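PDB 4HFK: putative uncharacterized protein from Enterobacter cloacae, which probably serves as an immunity protein of a type VI secretion system, binding and neutralising a cell-wall amidase effector. Local coordinates for residues Ser7-Gln12 against Ala42-Ala47; Asn17-Arg22 against Glu60-Leu65; Gly25-Ser30 against His77-Lys82; Phe55-Glu60 against Arg93-Ser98; Thr84-Ala87 against Ala91-Pro94. All blocks are in the same frame, centred on the assembly; numbering follows the deposited sequence.

Interaction 1 of 5, residues Ser7-Gln12 against Ala42-Ala47; sequences STFSQQ and AAWLEA. With SO4 (sulfate ion), chain E.
F9 and W44 meet in a T-shaped stack. The six-membered ring of W44 turns its edge to the face of F9, with centroids 5.0 Å apart and planes at 81°. W44 CH2 leads. It stands over the centre of the phenyl ring and comes within 3.9 Å of F9 CE2. W44 CZ3 follows, 4.0 Å from F9 CG and from F9 CD2, so the indole edge reaches in over the root of the ring as well. F9 carries its CG anti to the carbonyl carbon (chi1 -67°), which directs the ring toward helix 31-47. CH2 and CZ3, at the far corner of the indole, make the contact from the W44 side. The indole NE1 lies away from F9, in a weak hydrogen bond with N21.

Q11 makes the polar contact. Its chain bends at chi2 (-68°), and the amide comes up to the last turn of helix 31-47. NE2 donates to A47 O at 3.3 Å; the bond is straight but long, hence weak. The stronger partner of this amide is N49, whose backbone N bonds to Q11 OE1. One amide thus serves both the helix end and the chain just beyond it.

Q12 points elsewhere. In one of its two modelled conformers, NE2 donates to O2 of a sulfate, probably from the crystallisation liquor; the bond is therefore doubtful.

The contact ties the start of helix 11-27 to the end of helix 31-47. I14 and N17 of helix 11-27 lie against F9, W18 packs on W44, and L81 of the second subunit also touches W44.

Interaction 2 of 5, residues Asn17-Arg22 against Glu60-Leu65; sequences NWVQNR and EVIVSL
Within 60-65, I62 alone touches W18, V19 and R22. The fold is an all-helical bundle, and this is a crossing within its core. The short axes of 17-22 and 60-65 pass 10.8 Å apart at -49°. Contact at that spacing depends on the side chains.

From CB, which is directed at helix 11-27, the I62 side chain divides. CG2 lies anti to the backbone N and packs on the aliphatic chain of K26. CG1 lies anti to the carbonyl carbon (chi1 -71°) and touches V19 CG1 at 3.9 Å. The branch runs on extended, and the V19 and I62 side chains run antiparallel, one alongside the other. CD1 at the tip gathers most of the contacts. V19 CG1 is 3.8 Å from it. R22 CG is 4.1 Å from I62 CD1, where the arginine chain lies across the isoleucine. W18 CZ3 approaches the same methyl obliquely at 4.2 Å.

W18 continues the apolar layer to F55, with which it makes an edge-to-face pair. V19 also packs on I86 and A87 of helix 79-87. The helix backbone takes part too: I62 CD1 lies 3.9 Å from V19 O.

Interaction 3 of 5, residues Gly25-Ser30 against His77-Lys82; sequences GKIADS and HYQILK
The amide of Q79 is the flat group here, and I27 packs against it. I27 CG2 sits 3.5 Å from Q79 NE2 and 3.7 Å from Q79 CD. I27 CB lies nearer the nitrogen end, 3.6 Å from Q79 NE2. At the oxygen end, K82 NZ donates to Q79 OE1 at 2.8 Å. It approaches in the carbonyl plane, with a C=O...N angle of 150°. This bond should fix the rotation of the amide and may polarise it. K82 NZ is also held by the backbone oxygens of L66 and Q68.

The CG1 branch of I27 stands between the backbone N and the carbonyl carbon (chi1 53°). It carries CD1 to Q79 CB at 3.9 Å and to I80 CD1 at 4.1 Å. The two isoleucine side chains are roughly perpendicular.

The contact joins the last turn of helix 11-27 to the first turn of helix 79-87. L66 of helix 52-66 also touches I27. From the second subunit, L33 packs on I27, and D36 accepts hydrogen bonds from the backbone N of Q79 and I80 at the start of helix 79-87.

Interaction 4 of 5, residues Phe55-Glu60 against Arg93-Ser98; sequences FEKADE and RPLKSS. With SO4 (sulfate ion), chain E.
L95 makes all the contacts of 93-98 with 55-60, and they are apolar or van der Waals. Its two methyls take different partners on helix 52-66. CD1 presses on the backbone at A58, 3.5 Å from A58 N and 3.6 Å from A58 CA, and lies 3.9 Å from A58 CB. CD2 lies beside the stem of K57, 3.9 Å from K57 CB. L95 CG is anti to the carbonyl carbon (chi1 -57°), which aims this fork at the helix. The K57 chain is extended and crosses L95 at about a right angle, its ammonium end leading away.

Backbone bonds shape the second segment. K96 N to R93 O and S97 N to P94 O are the bonds of a 3-10 turn near the end of the modelled chain, which lies against helix 52-66. N54 of that helix adds ND2 bonds to the oxygens of L95 and S97.

Ionic contacts lie on the other side of the turn. R93 NH1 donates at 2.9 Å to sulfate O1, which meets the guanidinium at its edge. K96 NZ reaches the same oxygen at 2.6 Å. A further bond from K96 NZ to sulfate O2 is weak. The K96 ammonium also forms a salt bridge with E16 of helix 11-27.

Interaction 5 of 5, residues Thr84-Ala87 against Ala91-Pro94; sequences TLIA and AIRP. With SO4 (sulfate ion), chain E.
Across this contact, the I92 side chain meets backbone oxygens more closely than side chains. It faces the carbonyls of I86 and A87 at the end of helix 79-87. CG1 lies 3.3 Å from I86 O, a tight approach for carbon to oxygen. CB is 3.7 Å from that same I86 O. The other branch, CG2, lies 3.7 Å from A87 O. Each carbonyl therefore has its own branch of the fork. The first torsion sets this up: with chi1 at -77°, CG1 is anti to the carbonyl carbon and CG2 is anti to the backbone N.

Side chain meets side chain more loosely. I86 CG2 and I92 CG1 are 4.4 Å apart, and the far end of I86 leads away toward L65 and L66 of helix 52-66. A87 meets I92 through its backbone, since its CB points away. At its tip, I92 CD1 turns to A58 of helix 52-66. V61 and F15 also pack on I92.

The chain doubles back tightly here, and the CA atoms of A87 and I92 are 6.6 Å apart. S89 spans the bend: its OG is hydrogen-bonded to I86 O and to I92 N. R93, next in the chain, forms a salt bridge from NH2 to D90, and NH2 also makes a weak bond to N88 O.

The I86 carbonyl is buried beneath carbon, yet S89 satisfies it. N88 ND2 does the same for T84 O. What I92 itself brings is close van der Waals contact, with at most a slight C-H to oxygen attraction.

Interactions 2 and 5 are the buried contacts; interactions 1, 3 and 4 lie further out and are partly buried. Helix 11-27 takes part in interactions 1, 2 and 3, meeting a different helix each time. Helix 52-66 is shared by interactions 2 and 4, and helix 79-87 by 3 and 5. Interactions 4 and 5 share R93 and P94. Chemistry follows place: interaction 2 is wholly apolar packing, with the W18 ring included, and interaction 5 sets carbon on backbone carbonyls. Interactions 1 and 3 bring in aromatic or amide groups. Interaction 4 sets leucine methyls on a helix backbone and a lysine stem. One sulfate touches interactions 4 and 5 and, less surely, interaction 1.

Interaction 1 of 5, residues Ser7-Gln12 against Ala42-Ala47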
# COMPACT_ATOMS: atom_id res chain seq x y z
N SER B 7 -7.16 14.11 4.67
CA SER B 7 -6.94 14.93 5.87
C SER B 7 -7.28 14.19 7.17
O SER B 7 -6.93 14.65 8.25
CB SER B 7 -7.79 16.19 5.78
OG SER B 7 -9.15 15.88 6.05
N THR B 8 -7.97 13.06 7.08
CA THR B 8 -8.29 12.29 8.28
C THR B 8 -7.15 11.39 8.75
O THR B 8 -7.25 10.76 9.81
CB THR B 8 -9.54 11.41 8.09
OG1 THR B 8 -9.25 10.35 7.18
CG2 THR B 8 -10.72 12.24 7.56
N PHE B 9 -6.07 11.31 7.97
CA PHE B 9 -4.89 10.54 8.38
C PHE B 9 -3.98 11.43 9.21
O PHE B 9 -4.04 12.66 9.10
CB PHE B 9 -4.13 10.03 7.14
CG PHE B 9 -4.87 9.00 6.33
CD1 PHE B 9 -4.51 7.66 6.40
CD2 PHE B 9 -5.93 9.36 5.52
CE1 PHE B 9 -5.19 6.70 5.67
CE2 PHE B 9 -6.62 8.39 4.78
CZ PHE B 9 -6.24 7.07 4.85
N SER B 10 -3.11 10.84 10.02
CA SER B 10 -2.14 11.63 10.77
C SER B 10 -1.02 12.05 9.83
O SER B 10 -0.87 11.48 8.74
CB SER B 10 -1.53 10.79 11.88
OG SER B 10 -0.66 9.80 11.34
N GLN B 11 -0.22 13.03 10.24
CA GLN B 11 0.92 13.48 9.44
C GLN B 11 1.93 12.36 9.24
O GLN B 11 2.56 12.24 8.19
CB GLN B 11 1.57 14.71 10.07
CG GLN B 11 0.81 16.01 9.75
CD GLN B 11 0.90 16.39 8.27
OE1 GLN B 11 1.96 16.24 7.66
NE2 GLN B 11 -0.20 16.86 7.70
N GLN B 12 2.08 11.52 10.27
CA GLN B 12 2.99 10.38 10.19
C GLN B 12 2.53 9.41 9.12
O GLN B 12 3.32 8.98 8.27
CB GLN B 12 3.05 9.67 11.54
CG GLN B 12 3.54 10.57 12.66
CD GLN B 12 4.92 11.07 12.37
OE1 GLN B 12 5.13 12.27 12.15
NE2 GLN B 12 5.88 10.16 12.35
N ALA B 42 1.95 11.70 -4.97
CA ALA B 42 1.94 13.17 -5.02
C ALA B 42 0.76 13.76 -4.25
O ALA B 42 0.79 14.93 -3.85
CB ALA B 42 1.99 13.70 -6.47
N ALA B 43 -0.29 12.97 -4.04
CA ALA B 43 -1.43 13.44 -3.24
C ALA B 43 -1.05 13.45 -1.76
O ALA B 43 -1.42 14.37 -1.03
CB ALA B 43 -2.65 12.58 -3.47
N TRP B 44 -0.35 12.41 -1.32
CA TRP B 44 0.16 12.39 0.05
C TRP B 44 1.18 13.51 0.24
O TRP B 44 1.25 14.13 1.31
CB TRP B 44 0.82 11.04 0.38
CG TRP B 44 -0.12 9.85 0.30
CD1 TRP B 44 -0.07 8.81 -0.59
CD2 TRP B 44 -1.24 9.58 1.17
NE1 TRP B 44 -1.09 7.92 -0.33
CE2 TRP B 44 -1.82 8.37 0.74
CE3 TRP B 44 -1.80 10.25 2.26
CZ2 TRP B 44 -2.94 7.81 1.37
CZ3 TRP B 44 -2.92 9.69 2.89
CH2 TRP B 44 -3.48 8.48 2.44
N LEU B 45 1.98 13.77 -0.79
CA LEU B 45 2.96 14.85 -0.72
C LEU B 45 2.29 16.18 -0.43
O LEU B 45 2.71 16.92 0.46
CB LEU B 45 3.77 14.97 -2.03
CG LEU B 45 4.75 16.15 -2.07
CD1 LEU B 45 5.97 15.88 -1.20
CD2 LEU B 45 5.19 16.48 -3.51
N GLU B 46 1.25 16.50 -1.19
CA GLU B 46 0.52 17.76 -1.00
C GLU B 46 -0.04 17.86 0.42
O GLU B 46 -0.02 18.92 1.04
CB GLU B 46 -0.63 17.87 -2.01
CG GLU B 46 -1.57 19.04 -1.76
CD GLU B 46 -1.01 20.39 -2.20
OE1 GLU B 46 -0.09 20.42 -3.04
OE2 GLU B 46 -1.50 21.43 -1.72
N ALA B 47 -0.53 16.73 0.94
CA ALA B 47 -1.17 16.70 2.25
C ALA B 47 -0.16 16.85 3.38
O ALA B 47 -0.46 17.41 4.44
CB ALA B 47 -1.96 15.41 2.43
S SO4 E . 6.21 7.11 14.19
O1 SO4 E . 7.27 6.46 13.41
O2 SO4 E . 5.11 7.48 13.29
O3 SO4 E . 5.71 6.18 15.21
O4 SO4 E . 6.72 8.30 14.88

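Interaction 2 of 5, residues Asn17-Arg22 against Glu60-Leu65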
# COMPACT_ATOMS: atom_id res chain seq x y z
N ASN B 17 2.55 6.65 3.89
CA ASN B 17 1.83 6.31 2.67
C ASN B 17 2.53 6.88 1.44
O ASN B 17 2.57 6.21 0.40
CB ASN B 17 0.37 6.76 2.78
CG ASN B 17 -0.38 6.01 3.89
OD1 ASN B 17 0.09 4.96 4.34
ND2 ASN B 17 -1.52 6.54 4.33
N TRP B 18 3.09 8.08 1.55
CA TRP B 18 3.94 8.58 0.48
C TRP B 18 5.07 7.59 0.18
O TRP B 18 5.28 7.19 -0.97
CB TRP B 18 4.54 9.96 0.81
CG TRP B 18 5.39 10.51 -0.33
CD1 TRP B 18 4.96 11.22 -1.42
CD2 TRP B 18 6.81 10.35 -0.50
NE1 TRP B 18 6.03 11.53 -2.24
CE2 TRP B 18 7.17 11.01 -1.70
CE3 TRP B 18 7.82 9.74 0.26
CZ2 TRP B 18 8.49 11.06 -2.17
CZ3 TRP B 18 9.13 9.80 -0.20
CH2 TRP B 18 9.45 10.46 -1.40
N VAL B 19 5.78 7.18 1.23
CA VAL B 19 6.91 6.27 1.06
C VAL B 19 6.45 4.95 0.44
O VAL B 19 7.10 4.43 -0.48
CB VAL B 19 7.63 5.97 2.40
CG1 VAL B 19 8.66 4.84 2.22
CG2 VAL B 19 8.30 7.23 2.94
N GLN B 20 5.34 4.42 0.94
CA GLN B 20 4.83 3.14 0.44
C GLN B 20 4.42 3.23 -1.03
O GLN B 20 4.79 2.38 -1.84
CB GLN B 20 3.64 2.66 1.29
CG GLN B 20 3.41 1.14 1.22
CD GLN B 20 2.09 0.76 0.57
OE1 GLN B 20 1.42 1.60 -0.02
NE2 GLN B 20 1.71 -0.52 0.68
N ASN B 21 3.65 4.26 -1.36
CA ASN B 21 3.16 4.42 -2.73
C ASN B 21 4.32 4.62 -3.69
O ASN B 21 4.33 4.06 -4.79
CB ASN B 21 2.21 5.62 -2.83
CG ASN B 21 0.85 5.35 -2.21
OD1 ASN B 21 -0.05 6.18 -2.33
ND2 ASN B 21 0.70 4.20 -1.54
N ARG B 22 5.30 5.40 -3.28
CA ARG B 22 6.50 5.59 -4.08
C ARG B 22 7.30 4.29 -4.25
O ARG B 22 7.85 4.02 -5.33
CB ARG B 22 7.36 6.69 -3.47
CG ARG B 22 8.63 6.92 -4.23
CD ARG B 22 8.92 8.40 -4.36
NE ARG B 22 10.16 8.62 -5.10
CZ ARG B 22 10.21 9.01 -6.37
NH1 ARG B 22 9.09 9.25 -7.03
NH2 ARG B 22 11.38 9.18 -6.95
N GLU B 60 16.15 8.30 -1.33
CA GLU B 60 17.43 7.60 -1.27
C GLU B 60 17.35 6.38 -0.37
O GLU B 60 17.87 5.31 -0.69
CB GLU B 60 18.53 8.53 -0.75
CG GLU B 60 18.88 9.67 -1.70
N VAL B 61 16.70 6.54 0.79
CA VAL B 61 16.56 5.43 1.72
C VAL B 61 15.77 4.31 1.05
O VAL B 61 16.14 3.14 1.13
CB VAL B 61 15.88 5.88 3.04
CG1 VAL B 61 15.54 4.69 3.91
CG2 VAL B 61 16.79 6.85 3.80
N ILE B 62 14.69 4.69 0.37
CA ILE B 62 13.88 3.74 -0.39
C ILE B 62 14.73 2.91 -1.37
O ILE B 62 14.65 1.67 -1.38
CB ILE B 62 12.76 4.47 -1.15
CG1 ILE B 62 11.70 4.98 -0.18
CG2 ILE B 62 12.12 3.57 -2.18
CD1 ILE B 62 10.69 5.92 -0.81
N VAL B 63 15.53 3.58 -2.20
CA VAL B 63 16.32 2.88 -3.21
C VAL B 63 17.27 1.87 -2.55
O VAL B 63 17.45 0.75 -3.05
CB VAL B 63 17.08 3.87 -4.12
CG1 VAL B 63 18.04 3.13 -5.04
CG2 VAL B 63 16.08 4.68 -4.96
N SER B 64 17.85 2.27 -1.42
CA SER B 64 18.77 1.41 -0.69
C SER B 64 18.06 0.21 -0.04
O SER B 64 18.54 -0.92 -0.13
CB SER B 64 19.51 2.21 0.38
OG SER B 64 20.41 1.39 1.10
N LEU B 65 16.92 0.45 0.60
CA LEU B 65 16.21 -0.63 1.29
C LEU B 65 15.54 -1.62 0.32
O LEU B 65 15.45 -2.82 0.62
CB LEU B 65 15.18 -0.07 2.28
CG LEU B 65 15.74 0.54 3.57
CD1 LEU B 65 14.62 0.99 4.50
CD2 LEU B 65 16.63 -0.45 4.30

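Interaction 3 of 5, residues Gly25-Ser30 against His77-Lys82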
# COMPACT_ATOMS: atom_id res chain seq x y z
N GLY B 25 5.68 2.25 -6.86
CA GLY B 25 6.03 2.80 -8.16
C GLY B 25 7.38 2.32 -8.64
O GLY B 25 7.59 2.11 -9.84
N LYS B 26 8.32 2.16 -7.71
CA LYS B 26 9.66 1.71 -8.06
C LYS B 26 9.73 0.21 -8.38
O LYS B 26 10.58 -0.20 -9.16
CB LYS B 26 10.65 2.03 -6.94
CG LYS B 26 10.95 3.52 -6.80
CD LYS B 26 12.03 3.76 -5.76
CE LYS B 26 12.24 5.25 -5.54
NZ LYS B 26 12.53 5.97 -6.82
N ILE B 27 8.86 -0.60 -7.78
CA ILE B 27 8.92 -2.05 -8.01
C ILE B 27 7.92 -2.55 -9.06
O ILE B 27 8.02 -3.69 -9.52
CB ILE B 27 8.73 -2.89 -6.72
CG1 ILE B 27 7.46 -2.47 -5.97
CG2 ILE B 27 9.92 -2.75 -5.81
CD1 ILE B 27 6.30 -3.41 -6.16
N ALA B 28 6.96 -1.71 -9.43
CA ALA B 28 5.92 -2.11 -10.38
C ALA B 28 6.53 -2.38 -11.76
O ALA B 28 7.26 -1.55 -12.29
CB ALA B 28 4.86 -1.05 -10.47
N ASP B 29 6.23 -3.55 -12.32
CA ASP B 29 6.67 -3.89 -13.67
C ASP B 29 5.50 -3.54 -14.57
O ASP B 29 4.90 -4.41 -15.21
CB ASP B 29 7.01 -5.38 -13.79
CG ASP B 29 5.83 -6.27 -13.44
OD1 ASP B 29 5.05 -5.90 -12.53
OD2 ASP B 29 5.64 -7.31 -14.12
N SER B 30 5.16 -2.25 -14.59
CA SER B 30 3.95 -1.77 -15.23
C SER B 30 4.01 -0.25 -15.31
O SER B 30 4.11 0.44 -14.29
CB SER B 30 2.72 -2.20 -14.43
OG SER B 30 1.55 -1.58 -14.94
N HIS B 77 8.70 -12.34 -4.73
CA HIS B 77 9.66 -11.63 -3.90
C HIS B 77 9.01 -10.76 -2.82
O HIS B 77 9.69 -9.98 -2.16
CB HIS B 77 10.60 -10.76 -4.77
CG HIS B 77 11.37 -11.54 -5.79
ND1 HIS B 77 12.15 -12.64 -5.47
CD2 HIS B 77 11.49 -11.38 -7.13
CE1 HIS B 77 12.70 -13.11 -6.57
NE2 HIS B 77 12.32 -12.37 -7.59
N TYR B 78 7.69 -10.88 -2.66
CA TYR B 78 6.98 -10.16 -1.58
C TYR B 78 7.32 -8.67 -1.51
O TYR B 78 7.41 -8.09 -0.42
CB TYR B 78 7.24 -10.83 -0.23
CG TYR B 78 6.57 -12.17 -0.07
CD1 TYR B 78 5.43 -12.31 0.71
CD2 TYR B 78 7.05 -13.29 -0.74
CE1 TYR B 78 4.80 -13.54 0.85
CE2 TYR B 78 6.43 -14.53 -0.61
CZ TYR B 78 5.30 -14.65 0.19
OH TYR B 78 4.68 -15.88 0.30
N GLN B 79 7.50 -8.04 -2.68
CA GLN B 79 7.84 -6.62 -2.74
C GLN B 79 6.74 -5.70 -2.21
O GLN B 79 7.04 -4.66 -1.63
CB GLN B 79 8.21 -6.23 -4.17
CG GLN B 79 9.26 -7.16 -4.76
CD GLN B 79 10.45 -6.42 -5.34
OE1 GLN B 79 11.41 -6.12 -4.63
NE2 GLN B 79 10.40 -6.13 -6.63
N ILE B 80 5.48 -6.09 -2.41
CA ILE B 80 4.36 -5.26 -1.95
C ILE B 80 4.41 -5.16 -0.42
O ILE B 80 4.26 -4.07 0.15
CB ILE B 80 3.00 -5.83 -2.41
CG1 ILE B 80 2.81 -5.59 -3.91
CG2 ILE B 80 1.85 -5.21 -1.61
CD1 ILE B 80 2.71 -4.10 -4.29
N LEU B 81 4.65 -6.30 0.23
CA LEU B 81 4.82 -6.29 1.67
C LEU B 81 6.06 -5.46 2.04
O LEU B 81 6.01 -4.65 2.96
CB LEU B 81 4.95 -7.71 2.23
CG LEU B 81 4.48 -7.85 3.70
CD1 LEU B 81 4.12 -9.29 4.00
CD2 LEU B 81 5.54 -7.40 4.65
N LYS B 82 7.15 -5.67 1.31
CA LYS B 82 8.39 -4.91 1.56
C LYS B 82 8.16 -3.39 1.52
O LYS B 82 8.73 -2.65 2.33
CB LYS B 82 9.50 -5.30 0.57
CG LYS B 82 10.86 -4.67 0.90
CD LYS B 82 11.87 -4.78 -0.25
CE LYS B 82 11.88 -6.15 -0.90
NZ LYS B 82 12.66 -6.15 -2.18

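Interaction 4 of 5, residues Phe55-Glu60 against Arg93-Ser98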
# COMPACT_ATOMS: atom_id res chain seq x y z
N PHE B 55 11.53 14.28 1.84
CA PHE B 55 11.12 13.40 0.75
C PHE B 55 12.31 13.02 -0.13
O PHE B 55 12.42 11.86 -0.58
CB PHE B 55 10.00 14.07 -0.06
CG PHE B 55 8.75 14.32 0.74
CD1 PHE B 55 7.75 13.36 0.80
CD2 PHE B 55 8.59 15.51 1.45
CE1 PHE B 55 6.60 13.59 1.54
CE2 PHE B 55 7.44 15.73 2.20
CZ PHE B 55 6.45 14.77 2.25
N GLU B 56 13.19 13.99 -0.38
CA GLU B 56 14.40 13.74 -1.16
C GLU B 56 15.28 12.69 -0.49
O GLU B 56 15.71 11.74 -1.13
CB GLU B 56 15.20 15.04 -1.37
CG GLU B 56 14.41 16.15 -2.08
CD GLU B 56 15.15 17.47 -2.09
OE1 GLU B 56 16.35 17.50 -1.74
OE2 GLU B 56 14.52 18.50 -2.44
N LYS B 57 15.54 12.86 0.80
CA LYS B 57 16.32 11.87 1.55
C LYS B 57 15.61 10.52 1.63
O LYS B 57 16.24 9.47 1.49
CB LYS B 57 16.63 12.38 2.95
CG LYS B 57 17.53 13.62 2.97
CD LYS B 57 17.92 13.99 4.39
CE LYS B 57 18.84 15.21 4.42
NZ LYS B 57 19.15 15.61 5.82
N ALA B 58 14.30 10.54 1.84
CA ALA B 58 13.52 9.31 1.92
C ALA B 58 13.62 8.49 0.64
O ALA B 58 13.65 7.26 0.68
CB ALA B 58 12.06 9.63 2.24
N ASP B 59 13.65 9.18 -0.50
CA ASP B 59 13.76 8.49 -1.78
C ASP B 59 15.08 7.73 -1.88
O ASP B 59 15.13 6.65 -2.45
CB ASP B 59 13.62 9.48 -2.93
CG ASP B 59 13.27 8.80 -4.23
OD1 ASP B 59 12.16 8.21 -4.31
OD2 ASP B 59 14.09 8.85 -5.17
N GLU B 60 16.15 8.30 -1.33
CA GLU B 60 17.43 7.60 -1.27
C GLU B 60 17.35 6.38 -0.37
O GLU B 60 17.87 5.31 -0.69
CB GLU B 60 18.53 8.53 -0.75
CG GLU B 60 18.88 9.67 -1.70
N ARG B 93 12.27 6.54 9.66
CA ARG B 93 11.64 7.20 10.81
C ARG B 93 12.07 8.66 11.11
O ARG B 93 11.21 9.51 11.32
CB ARG B 93 11.71 6.33 12.09
CG ARG B 93 10.77 6.84 13.22
CD ARG B 93 10.51 5.85 14.37
NE ARG B 93 10.85 4.46 14.06
CZ ARG B 93 10.01 3.59 13.52
NH1 ARG B 93 8.78 3.97 13.22
NH2 ARG B 93 10.39 2.34 13.26
N PRO B 94 13.38 8.95 11.12
CA PRO B 94 13.70 10.35 11.44
C PRO B 94 13.22 11.35 10.38
O PRO B 94 13.08 12.53 10.70
CB PRO B 94 15.23 10.36 11.49
CG PRO B 94 15.66 9.15 10.71
CD PRO B 94 14.59 8.13 10.94
N LEU B 95 12.98 10.88 9.16
CA LEU B 95 12.51 11.76 8.10
C LEU B 95 11.04 12.15 8.31
O LEU B 95 10.48 12.97 7.57
CB LEU B 95 12.74 11.11 6.74
CG LEU B 95 14.22 10.76 6.56
CD1 LEU B 95 14.45 9.92 5.32
CD2 LEU B 95 15.08 12.04 6.52
N LYS B 96 10.41 11.56 9.33
CA LYS B 96 9.04 11.93 9.71
C LYS B 96 9.00 13.23 10.53
O LYS B 96 7.92 13.77 10.79
CB LYS B 96 8.39 10.80 10.50
CG LYS B 96 7.99 9.58 9.68
CD LYS B 96 7.75 8.37 10.62
CE LYS B 96 7.10 7.22 9.90
NZ LYS B 96 6.89 6.07 10.82
N SER B 97 10.17 13.71 10.94
CA SER B 97 10.25 14.95 11.72
C SER B 97 10.85 16.05 10.86
O SER B 97 11.71 15.78 10.01
CB SER B 97 11.15 14.76 12.95
OG SER B 97 10.67 13.73 13.80
N SER B 98 10.41 17.28 11.09
CA SER B 98 11.01 18.43 10.42
C SER B 98 12.23 18.92 11.21
O SER B 98 12.20 18.95 12.44
CB SER B 98 10.00 19.56 10.30
OG SER B 98 9.51 19.93 11.57
S SO4 E . 6.21 7.11 14.19
O1 SO4 E . 7.27 6.46 13.41
O2 SO4 E . 5.11 7.48 13.29
O3 SO4 E . 5.71 6.18 15.21
O4 SO4 E . 6.72 8.30 14.88

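Interaction 5 of 5, residues Thr84-Ala87 against Ala91-Pro94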
# COMPACT_ATOMS: atom_id res chain seq x y z
N THR B 84 5.65 -1.80 2.54
CA THR B 84 5.12 -1.38 3.83
C THR B 84 6.21 -1.46 4.90
O THR B 84 6.31 -0.57 5.76
CB THR B 84 3.88 -2.20 4.25
OG1 THR B 84 2.79 -1.85 3.39
CG2 THR B 84 3.48 -1.89 5.69
N LEU B 85 7.04 -2.50 4.85
CA LEU B 85 8.13 -2.63 5.82
C LEU B 85 9.04 -1.42 5.73
O LEU B 85 9.47 -0.87 6.75
CB LEU B 85 8.92 -3.92 5.60
CG LEU B 85 8.11 -5.21 5.73
CD1 LEU B 85 9.02 -6.42 5.68
CD2 LEU B 85 7.29 -5.22 7.03
N ILE B 86 9.33 -1.00 4.50
CA ILE B 86 10.20 0.15 4.27
C ILE B 86 9.57 1.43 4.82
O ILE B 86 10.25 2.22 5.48
CB ILE B 86 10.53 0.30 2.76
CG1 ILE B 86 11.52 -0.79 2.34
CG2 ILE B 86 11.12 1.68 2.47
CD1 ILE B 86 11.78 -0.88 0.82
N ALA B 87 8.28 1.64 4.56
CA ALA B 87 7.58 2.83 5.04
C ALA B 87 7.64 2.96 6.56
O ALA B 87 7.65 4.07 7.11
CB ALA B 87 6.13 2.81 4.57
N ALA B 91 15.01 3.33 9.40
CA ALA B 91 15.76 4.19 8.49
C ALA B 91 14.93 5.36 7.96
O ALA B 91 15.45 6.44 7.70
CB ALA B 91 16.36 3.37 7.34
N ILE B 92 13.63 5.14 7.78
CA ILE B 92 12.75 6.19 7.29
C ILE B 92 12.29 7.10 8.44
O ILE B 92 12.00 8.28 8.24
CB ILE B 92 11.53 5.56 6.56
CG1 ILE B 92 11.94 5.09 5.15
CG2 ILE B 92 10.36 6.54 6.48
CD1 ILE B 92 12.12 6.24 4.13
N ARG B 93 12.27 6.54 9.66
CA ARG B 93 11.64 7.20 10.81
C ARG B 93 12.07 8.66 11.11
O ARG B 93 11.21 9.51 11.32
CB ARG B 93 11.71 6.33 12.09
CG ARG B 93 10.77 6.84 13.22
CD ARG B 93 10.51 5.85 14.37
NE ARG B 93 10.85 4.46 14.06
CZ ARG B 93 10.01 3.59 13.52
NH1 ARG B 93 8.78 3.97 13.22
NH2 ARG B 93 10.39 2.34 13.26
N PRO B 94 13.38 8.95 11.12
CA PRO B 94 13.70 10.35 11.44
C PRO B 94 13.22 11.35 10.38
O PRO B 94 13.08 12.53 10.70
CB PRO B 94 15.23 10.36 11.49
CG PRO B 94 15.66 9.15 10.71
CD PRO B 94 14.59 8.13 10.94
S SO4 E . 6.21 7.11 14.19
O1 SO4 E . 7.27 6.46 13.41
O2 SO4 E . 5.11 7.48 13.29
O3 SO4 E . 5.71 6.18 15.21
O4 SO4 E . 6.72 8.30 14.88